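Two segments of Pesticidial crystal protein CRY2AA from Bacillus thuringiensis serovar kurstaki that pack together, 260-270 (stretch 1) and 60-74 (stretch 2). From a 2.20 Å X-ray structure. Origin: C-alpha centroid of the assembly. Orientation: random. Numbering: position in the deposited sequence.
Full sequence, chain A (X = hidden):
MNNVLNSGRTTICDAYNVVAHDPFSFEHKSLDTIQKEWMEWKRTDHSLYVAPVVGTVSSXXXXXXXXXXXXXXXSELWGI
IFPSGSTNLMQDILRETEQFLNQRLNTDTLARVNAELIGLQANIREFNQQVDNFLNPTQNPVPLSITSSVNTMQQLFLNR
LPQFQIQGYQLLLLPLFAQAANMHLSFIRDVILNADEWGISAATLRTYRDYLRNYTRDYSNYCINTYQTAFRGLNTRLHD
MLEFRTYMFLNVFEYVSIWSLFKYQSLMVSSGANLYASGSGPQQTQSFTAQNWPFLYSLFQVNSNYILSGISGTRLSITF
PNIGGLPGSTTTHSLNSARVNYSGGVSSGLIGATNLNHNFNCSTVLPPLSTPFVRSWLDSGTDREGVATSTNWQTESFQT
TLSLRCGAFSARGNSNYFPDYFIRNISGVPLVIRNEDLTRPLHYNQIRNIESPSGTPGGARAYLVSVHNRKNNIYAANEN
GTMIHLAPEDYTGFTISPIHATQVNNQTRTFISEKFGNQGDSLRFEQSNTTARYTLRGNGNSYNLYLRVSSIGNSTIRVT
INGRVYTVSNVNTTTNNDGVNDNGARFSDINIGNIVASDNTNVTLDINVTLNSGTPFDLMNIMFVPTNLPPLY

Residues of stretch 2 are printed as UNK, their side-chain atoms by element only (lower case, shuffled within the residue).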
# COMPACT_ATOMS: atom_id res chain seq x y z
N SER A 260 -12.63 5.11 -4.25
CA SER A 260 -12.61 5.88 -5.49
C SER A 260 -12.46 4.98 -6.71
O SER A 260 -12.36 5.46 -7.83
CB SER A 260 -11.50 6.94 -5.45
OG SER A 260 -10.23 6.35 -5.28
N LEU A 261 -12.43 3.66 -6.48
CA LEU A 261 -12.34 2.70 -7.58
C LEU A 261 -13.63 1.88 -7.66
O LEU A 261 -13.79 1.07 -8.56
CB LEU A 261 -11.13 1.76 -7.39
CG LEU A 261 -9.76 2.44 -7.54
CD1 LEU A 261 -8.66 1.42 -7.31
CD2 LEU A 261 -9.64 3.08 -8.93
N PHE A 262 -14.54 2.10 -6.72
CA PHE A 262 -15.82 1.39 -6.72
C PHE A 262 -16.56 1.72 -8.02
O PHE A 262 -17.40 0.94 -8.48
CB PHE A 262 -16.69 1.83 -5.53
CG PHE A 262 -16.48 1.02 -4.27
CD1 PHE A 262 -17.30 1.22 -3.17
CD2 PHE A 262 -15.49 0.05 -4.19
CE1 PHE A 262 -17.15 0.47 -2.01
CE2 PHE A 262 -15.33 -0.71 -3.03
CZ PHE A 262 -16.16 -0.50 -1.94
N LYS A 263 -16.25 2.87 -8.60
CA LYS A 263 -16.87 3.32 -9.84
C LYS A 263 -16.47 2.41 -11.01
O LYS A 263 -17.02 2.52 -12.10
CB LYS A 263 -16.46 4.76 -10.15
CG LYS A 263 -15.01 4.88 -10.65
CD LYS A 263 -14.34 6.23 -10.35
CE LYS A 263 -14.68 7.32 -11.35
NZ LYS A 263 -13.67 8.42 -11.26
N TYR A 264 -15.50 1.53 -10.78
CA TYR A 264 -15.04 0.61 -11.83
C TYR A 264 -15.42 -0.84 -11.54
O TYR A 264 -15.64 -1.23 -10.40
CB TYR A 264 -13.52 0.70 -11.99
CG TYR A 264 -13.01 2.01 -12.55
CD1 TYR A 264 -12.34 2.92 -11.73
CD2 TYR A 264 -13.24 2.36 -13.88
CE1 TYR A 264 -11.92 4.15 -12.23
CE2 TYR A 264 -12.82 3.59 -14.39
CZ TYR A 264 -12.16 4.48 -13.55
OH TYR A 264 -11.79 5.71 -14.04
N GLN A 265 -15.50 -1.63 -12.61
CA GLN A 265 -15.81 -3.05 -12.49
C GLN A 265 -14.76 -3.81 -13.28
O GLN A 265 -14.29 -3.34 -14.31
CB GLN A 265 -17.18 -3.38 -13.08
CG GLN A 265 -18.36 -2.84 -12.29
CD GLN A 265 -19.68 -3.19 -12.94
OE1 GLN A 265 -20.28 -4.23 -12.66
NE2 GLN A 265 -20.14 -2.32 -13.84
N SER A 266 -14.40 -4.99 -12.78
CA SER A 266 -13.42 -5.83 -13.44
C SER A 266 -12.11 -5.07 -13.59
O SER A 266 -11.53 -4.99 -14.68
CB SER A 266 -13.96 -6.25 -14.81
OG SER A 266 -13.27 -7.38 -15.32
N LEU A 267 -11.64 -4.51 -12.48
CA LEU A 267 -10.39 -3.76 -12.46
C LEU A 267 -9.48 -4.35 -11.40
O LEU A 267 -9.72 -4.19 -10.19
CB LEU A 267 -10.65 -2.29 -12.14
CG LEU A 267 -9.38 -1.45 -12.05
CD1 LEU A 267 -8.65 -1.50 -13.38
CD2 LEU A 267 -9.73 -0.02 -11.68
N MET A 268 -8.45 -5.05 -11.84
CA MET A 268 -7.50 -5.66 -10.92
C MET A 268 -6.50 -4.61 -10.44
O MET A 268 -5.71 -4.10 -11.23
CB MET A 268 -6.75 -6.80 -11.61
CG MET A 268 -5.71 -7.48 -10.73
SD MET A 268 -4.62 -8.60 -11.65
CE MET A 268 -3.40 -7.45 -12.29
N VAL A 269 -6.56 -4.27 -9.17
CA VAL A 269 -5.63 -3.30 -8.61
C VAL A 269 -4.34 -4.10 -8.40
O VAL A 269 -4.24 -4.88 -7.45
CB VAL A 269 -6.16 -2.77 -7.26
CG1 VAL A 269 -5.17 -1.79 -6.64
CG2 VAL A 269 -7.51 -2.10 -7.48
N SER A 270 -3.38 -3.92 -9.29
CA SER A 270 -2.13 -4.67 -9.24
C SER A 270 -1.22 -4.40 -8.05
O SER A 270 -0.35 -5.21 -7.72
CB SER A 270 -1.34 -4.47 -10.54
OG SER A 270 -0.67 -3.23 -10.53
N UNK A 60 -11.07 -8.72 0.34
CA UNK A 60 -12.41 -8.97 -0.16
C UNK A 60 -12.86 -7.86 -1.12
O UNK A 60 -13.36 -8.14 -2.22
c UNK A 60 -16.84 -9.98 -0.22
c UNK A 60 -17.55 -8.80 0.00
c UNK A 60 -14.83 -8.96 0.65
c UNK A 60 -15.53 -7.78 0.87
c UNK A 60 -16.89 -7.69 0.55
c UNK A 60 -13.37 -9.05 1.03
c UNK A 60 -15.50 -10.05 0.11
N UNK A 61 -12.69 -6.61 -0.72
CA UNK A 61 -13.10 -5.50 -1.57
C UNK A 61 -12.28 -5.47 -2.86
O UNK A 61 -12.82 -5.24 -3.94
c UNK A 61 -13.75 -2.73 1.10
c UNK A 61 -13.93 -4.07 0.39
c UNK A 61 -15.37 -4.24 -0.09
c UNK A 61 -12.98 -4.17 -0.81
N UNK A 62 -10.98 -5.72 -2.74
CA UNK A 62 -10.10 -5.76 -3.91
C UNK A 62 -10.63 -6.78 -4.92
O UNK A 62 -10.66 -6.52 -6.12
c UNK A 62 -6.57 -5.59 -2.23
c UNK A 62 -7.81 -5.00 -2.88
c UNK A 62 -8.67 -6.12 -3.50
c UNK A 62 -7.43 -4.00 -3.96
N UNK A 63 -11.05 -7.94 -4.43
CA UNK A 63 -11.58 -9.00 -5.29
C UNK A 63 -12.94 -8.68 -5.90
O UNK A 63 -13.25 -9.14 -7.00
c UNK A 63 -10.42 -12.27 -3.52
n UNK A 63 -8.76 -13.60 -4.86
c UNK A 63 -10.29 -10.96 -4.28
c UNK A 63 -11.65 -10.31 -4.51
c UNK A 63 -9.11 -13.04 -3.53
N UNK A 64 -13.76 -7.91 -5.19
CA UNK A 64 -15.07 -7.53 -5.71
C UNK A 64 -14.90 -6.59 -6.89
O UNK A 64 -15.56 -6.73 -7.93
c UNK A 64 -16.58 -7.78 -3.65
c UNK A 64 -18.39 -9.50 -3.38
c UNK A 64 -17.63 -8.63 -4.36
c UNK A 64 -15.90 -6.83 -4.62
n UNK A 64 -19.37 -10.39 -4.05
N UNK A 65 -14.00 -5.62 -6.73
CA UNK A 65 -13.72 -4.64 -7.77
C UNK A 65 -12.92 -5.29 -8.90
O UNK A 65 -13.05 -4.90 -10.07
c UNK A 65 -13.71 -2.69 -6.17
c UNK A 65 -12.88 -3.47 -7.19
c UNK A 65 -12.41 -2.54 -8.31
N UNK A 66 -12.11 -6.28 -8.54
CA UNK A 66 -11.28 -6.96 -9.52
C UNK A 66 -11.99 -7.95 -10.42
O UNK A 66 -11.38 -8.53 -11.32
N UNK A 67 -13.29 -8.15 -10.19
CA UNK A 67 -14.05 -9.10 -11.00
C UNK A 67 -15.47 -8.63 -11.29
O UNK A 67 -16.19 -8.18 -10.40
c UNK A 67 -14.09 -10.46 -10.30
o UNK A 67 -14.96 -11.34 -10.98
N UNK A 68 -15.88 -8.74 -12.55
CA UNK A 68 -17.22 -8.32 -12.96
C UNK A 68 -18.31 -9.03 -12.18
O UNK A 68 -19.44 -8.54 -12.05
c UNK A 68 -18.73 -8.01 -15.04
c UNK A 68 -17.42 -8.56 -14.46
c UNK A 68 -18.84 -6.52 -14.72
c UNK A 68 -18.78 -8.24 -16.54
N UNK A 69 -17.97 -10.19 -11.63
CA UNK A 69 -18.94 -10.97 -10.87
C UNK A 69 -19.29 -10.31 -9.54
O UNK A 69 -20.32 -10.63 -8.93
c UNK A 69 -17.23 -12.35 -9.66
c UNK A 69 -19.52 -13.28 -10.05
c UNK A 69 -18.41 -12.39 -10.62
c UNK A 69 -19.18 -14.76 -10.08
N UNK A 70 -18.46 -9.38 -9.09
CA UNK A 70 -18.69 -8.70 -7.83
C UNK A 70 -19.73 -7.58 -7.88
O UNK A 70 -19.45 -6.45 -7.47
N UNK A 71 -20.93 -7.92 -8.35
CA UNK A 71 -22.02 -6.98 -8.47
C UNK A 71 -22.63 -6.59 -7.12
O UNK A 71 -23.14 -5.48 -6.96
c UNK A 71 -23.13 -7.57 -9.35
c UNK A 71 -22.39 -6.76 -13.06
n UNK A 71 -22.42 -5.49 -13.83
c UNK A 71 -22.75 -7.81 -10.80
c UNK A 71 -22.59 -6.51 -11.56
N UNK A 72 -22.58 -7.51 -6.16
CA UNK A 72 -23.15 -7.25 -4.85
C UNK A 72 -22.11 -7.47 -3.75
O UNK A 72 -21.57 -8.56 -3.59
c UNK A 72 -26.37 -8.73 -3.26
n UNK A 72 -28.50 -10.29 -2.25
c UNK A 72 -25.21 -7.76 -3.43
c UNK A 72 -24.36 -8.15 -4.62
c UNK A 72 -28.16 -9.18 -1.61
n UNK A 72 -28.82 -8.82 -0.52
n UNK A 72 -27.16 -8.43 -2.06
N UNK A 73 -21.86 -6.41 -2.98
CA UNK A 73 -20.87 -6.46 -1.92
C UNK A 73 -21.43 -6.55 -0.50
O UNK A 73 -20.99 -7.38 0.29
c UNK A 73 -18.43 -3.83 -3.48
c UNK A 73 -19.19 -5.14 -3.28
c UNK A 73 -19.97 -5.20 -1.96
c UNK A 73 -19.01 -5.20 -0.78
N UNK A 74 -22.40 -5.69 -0.19
CA UNK A 74 -22.96 -5.61 1.16
C UNK A 74 -23.31 -6.89 1.90
O UNK A 74 -22.99 -7.02 3.08
c UNK A 74 -23.34 -3.24 3.03
c UNK A 74 -24.50 -4.13 2.57
c UNK A 74 -24.18 -4.68 1.17
c UNK A 74 -25.80 -3.34 2.56
O HOH W 1 -8.99 -5.27 -7.68
O HOH W 2 -19.26 -5.88 -10.89
O HOH W 3 -13.73 -9.95 -14.48

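Position 60 has seven side-chain carbons, one leading into a six-membered ring with no heteroatom; it stays out of reach of stretch 1. This is Phe60. Position 61 carries four carbons forked at the second, and one branch end lies 4.2 Å from Phe262 CZ, near the plane of that ring and at its edge. The fork at the second carbon identifies Leu61. Position 62 repeats the pattern, four carbons forked at the second, with a terminal carbon 3.7 Å from Val269 CB: Leu62.

Positions 63 and 64 each show four carbons in a row ending in nitrogen, and neither touches stretch 1. They are Lys63 and Lys64. The latter curls back along its own stretch, where Lys64 NZ donates to the backbone O of position 72 at 2.9 Å.

Position 65 has three carbons, the first carrying the other two. One tip is 3.8 Å from Phe262 CD2, the other 3.9 Å from Leu261 O and 4.2 Å from Leu267 CB. A fork at CB with no further atom means Val65, which has the largest covered area of the contact, 114 Å².

Position 66 has no side-chain atoms and is Gly66. An ideal CB here would lie 3.0 Å from Leu62 O, a clash, and the bare CA comes within 3.2 Å of Leu267 O. Position 67 has one carbon and one oxygen, directed away from stretch 1: Ser67. Its backbone opens a type I turn, closed by a hydrogen bond from N of position 70 to Ser67 O at 2.9 Å.

Position 68 has four carbons forked at the second, one of them 3.4 Å from Gln265 OE1, so it is Leu68. Position 69 also has four, but forked at the first with one arm two carbons long, and makes no contact with stretch 1: Ile69. Position 70 is bare, hence Gly70; an ideal CB would fall 2.4 Å from Lys64 O.

Position 71 has four carbons in a row ending in nitrogen, and that nitrogen lies 2.7 Å from Gln265 OE1. It is Lys71, with NZ the donor. Position 72 shows three carbons, a nitrogen, then a carbon bearing two more nitrogens, the guanidinium of Arg72, out of reach. Position 73, four carbons forked at the first with one longer arm, ends 4.3 Å from Phe262 CZ: Ile73. Position 74, four carbons forked at the second, is Leu74 and makes no contact.

The contact centres on Val65 and Gly66. Leu267 N donates to Val65 O at 2.8 Å with a nearly linear angle of 175°, while Gly66 CA makes a CA-H...O contact with Leu267 O. Phe262 packs against Leu61, Val65 and Ile73. Water 1 extends the backbone link, donating to Leu62 O (2.6 Å) and Leu267 O (2.8 Å) and accepting from Val269 N (3.0 Å). Beyond the helix, the bond from Lys71 NZ to Gln265 OE1 adds a polar tie.

Stretch 2, residues 60-74: FLLKKVGSLIGKRIL
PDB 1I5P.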